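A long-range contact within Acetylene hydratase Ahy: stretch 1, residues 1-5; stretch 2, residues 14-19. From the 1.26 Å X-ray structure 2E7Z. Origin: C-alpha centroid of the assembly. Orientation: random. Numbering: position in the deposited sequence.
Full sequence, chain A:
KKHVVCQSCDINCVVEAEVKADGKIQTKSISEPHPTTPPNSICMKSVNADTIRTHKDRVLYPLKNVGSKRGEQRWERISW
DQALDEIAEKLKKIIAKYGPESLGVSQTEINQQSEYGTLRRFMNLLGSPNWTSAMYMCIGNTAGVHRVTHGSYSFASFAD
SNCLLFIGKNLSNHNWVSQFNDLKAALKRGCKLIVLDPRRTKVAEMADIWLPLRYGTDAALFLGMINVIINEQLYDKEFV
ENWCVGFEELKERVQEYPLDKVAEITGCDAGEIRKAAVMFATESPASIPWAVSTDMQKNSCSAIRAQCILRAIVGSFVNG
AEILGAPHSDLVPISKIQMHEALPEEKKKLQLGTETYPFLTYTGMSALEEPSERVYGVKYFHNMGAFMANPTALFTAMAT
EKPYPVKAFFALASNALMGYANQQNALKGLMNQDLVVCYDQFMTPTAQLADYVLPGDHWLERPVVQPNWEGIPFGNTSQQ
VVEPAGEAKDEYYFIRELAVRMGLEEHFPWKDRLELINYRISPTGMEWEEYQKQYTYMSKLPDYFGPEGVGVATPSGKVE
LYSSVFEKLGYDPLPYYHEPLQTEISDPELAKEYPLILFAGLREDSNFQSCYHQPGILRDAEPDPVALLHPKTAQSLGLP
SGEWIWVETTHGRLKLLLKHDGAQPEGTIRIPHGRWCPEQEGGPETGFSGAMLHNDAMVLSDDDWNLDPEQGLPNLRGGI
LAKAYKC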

# COMPACT_ATOMS: atom_id res chain seq x y z
N LYS A 1 5.68 27.94 -15.80
CA LYS A 1 5.61 26.44 -15.75
C LYS A 1 6.37 25.85 -14.56
O LYS A 1 7.51 26.23 -14.27
N LYS A 2 5.72 24.93 -13.86
CA LYS A 2 6.31 24.28 -12.70
C LYS A 2 6.49 22.79 -12.98
O LYS A 2 5.69 22.22 -13.74
N HIS A 3 7.51 22.16 -12.39
CA HIS A 3 7.57 20.69 -12.33
C HIS A 3 6.96 20.27 -10.99
O HIS A 3 7.25 20.85 -9.94
N VAL A 4 6.06 19.28 -11.05
CA VAL A 4 5.27 18.89 -9.87
C VAL A 4 5.24 17.37 -9.81
O VAL A 4 5.04 16.72 -10.85
N VAL A 5 5.44 16.81 -8.62
CA VAL A 5 5.20 15.38 -8.44
C VAL A 5 3.67 15.15 -8.35
O VAL A 5 3.00 15.65 -7.44
N VAL A 14 6.41 12.72 -12.41
CA VAL A 14 6.64 14.16 -12.40
C VAL A 14 6.03 14.76 -13.66
O VAL A 14 6.35 14.34 -14.78
N VAL A 15 5.13 15.72 -13.45
CA VAL A 15 4.38 16.36 -14.53
C VAL A 15 4.73 17.84 -14.57
O VAL A 15 5.49 18.35 -13.73
N GLU A 16 4.19 18.54 -15.56
CA GLU A 16 4.34 19.98 -15.61
C GLU A 16 2.97 20.60 -15.35
O GLU A 16 1.94 20.03 -15.72
N ALA A 17 2.96 21.74 -14.67
CA ALA A 17 1.71 22.45 -14.40
C ALA A 17 1.89 23.92 -14.66
O ALA A 17 2.98 24.47 -14.46
N GLU A 18 0.81 24.55 -15.08
CA GLU A 18 0.80 25.98 -15.30
C GLU A 18 -0.58 26.54 -15.01
O GLU A 18 -1.59 25.97 -15.41
N VAL A 19 -0.60 27.67 -14.30
CA VAL A 19 -1.84 28.39 -14.05
C VAL A 19 -2.19 29.22 -15.28
O VAL A 19 -1.39 30.02 -15.74

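The two stretches run side by side as antiparallel strands, and the backbone register sets which face each bridged residue projects from. Four hydrogen bonds set the register: Lys2 N to Ala17 O (2.8 Å), Ala17 N to Lys2 O (2.9 Å), Val4 N to Val15 O (2.9 Å) and Val15 N to Val4 O (2.8 Å), with N-H...O angles of 160 to 168°. Pairs therefore alternate between hydrogen-bonded and non-hydrogen-bonded, and side chains alternate between the two faces of the sheet. Lys2, Val4, Val15 and Ala17 project from one face; His3, Val5, Val14 and Glu16 project from the other. The CA-CA spacing follows the same alternation, 5.2 Å for Lys2-Ala17 and 5.4 Å for Val4-Val15, against 4.7 Å for His3-Glu16 and 4.4 Å for Val5-Val14.

On the first face the principal bump is Val4. Its chi1 of -168° (t) places CG2 3.9 Å from Ala17 CB, a diagonal contact, since the bridge partner of Val4 is Val15. Ala17 ends at CB, and the low surface it leaves is where this methyl rests. Toward Val15 the fit is looser: Val4 CB lies 4.4 Å from Val15 CG2, with Val15 in the m rotamer (-60°). Lys2 begins on this face, but with chi1 and chi2 both m its chain leads away from the partner strand.

On the other face Val5 (chi1 173°) and Val14 (chi1 -178°) are both t, and their CG2 methyls meet at 4.0 Å. The second methyl of Val14, CG1, reaches 4.1 Å from His3 CB, so the two branches of this one valine touch His3 and Val5, the alternate residues that share its face. The p rotamer of His3 (chi1 64°, chi2 93°) carries its imidazole away from this strand, and both ring nitrogens are hydrogen-bonded elsewhere in the structure.

Polar packing is concentrated near the start of the chain. The CA-to-CB bond of Lys1 points sideways, yet its side chain (chi1 m, chi2 -141°, between wells) brings NZ to 3.2 Å from Glu16 OE1, a salt bridge with a hydrogen bond. Glu16 meets it with chi1 -81° (m) and an extended chi2 of -176°. Lys1 CG lies 4.0 Å from Glu18 CD, a methylene against the carboxylate carbon of a side chain with chi1 and chi2 both t. Val19 makes no contact with the first stretch. Together the stretches bury 505 Å², both sides summed.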

# COMPACT_ATOMS: atom_id res chain seq x y z
CB LYS A 1 6.15 25.81 -17.04
CG LYS A 1 5.28 26.02 -18.27
CD LYS A 1 5.22 24.78 -19.17
CE LYS A 1 6.60 24.39 -19.72
NZ LYS A 1 6.50 23.53 -20.94
CB LYS A 2 5.38 24.46 -11.50
CG LYS A 2 5.15 25.93 -11.08
CD LYS A 2 6.35 26.51 -10.34
CE LYS A 2 6.39 28.05 -10.31
NZ LYS A 2 5.07 28.65 -10.06
CB HIS A 3 8.98 20.11 -12.56
CG HIS A 3 10.00 20.48 -11.53
ND1 HIS A 3 10.27 19.71 -10.42
CD2 HIS A 3 10.86 21.52 -11.48
CE1 HIS A 3 11.24 20.28 -9.71
NE2 HIS A 3 11.61 21.38 -10.33
CB VAL A 4 3.83 19.48 -9.94
CG1 VAL A 4 3.12 19.33 -8.61
CG2 VAL A 4 3.87 20.96 -10.36
CB VAL A 5 5.92 14.85 -7.18
CG1 VAL A 5 5.50 13.41 -6.93
CG2 VAL A 5 7.44 14.99 -7.34
CB VAL A 14 8.13 14.50 -12.26
CG1 VAL A 14 8.35 16.03 -12.21
CG2 VAL A 14 8.69 13.82 -11.00
CB VAL A 15 2.83 16.15 -14.35
CG1 VAL A 15 2.46 14.66 -14.35
CG2 VAL A 15 2.32 16.79 -13.07
CB GLU A 16 4.95 20.43 -16.94
CG GLU A 16 6.48 20.28 -16.94
CD GLU A 16 7.15 20.81 -18.20
OE1 GLU A 16 6.48 20.83 -19.24
OE2 GLU A 16 8.36 21.18 -18.13
CB ALA A 17 1.27 22.24 -12.95
CB GLU A 18 1.16 26.27 -16.75
CG GLU A 18 1.43 27.73 -17.00
CD GLU A 18 1.79 28.03 -18.44
OE1 GLU A 18 1.51 27.18 -19.33
OE2 GLU A 18 2.36 29.12 -18.68
CB VAL A 19 -1.71 29.32 -12.84
CG1 VAL A 19 -3.03 29.95 -12.48
CG2 VAL A 19 -1.17 28.55 -11.64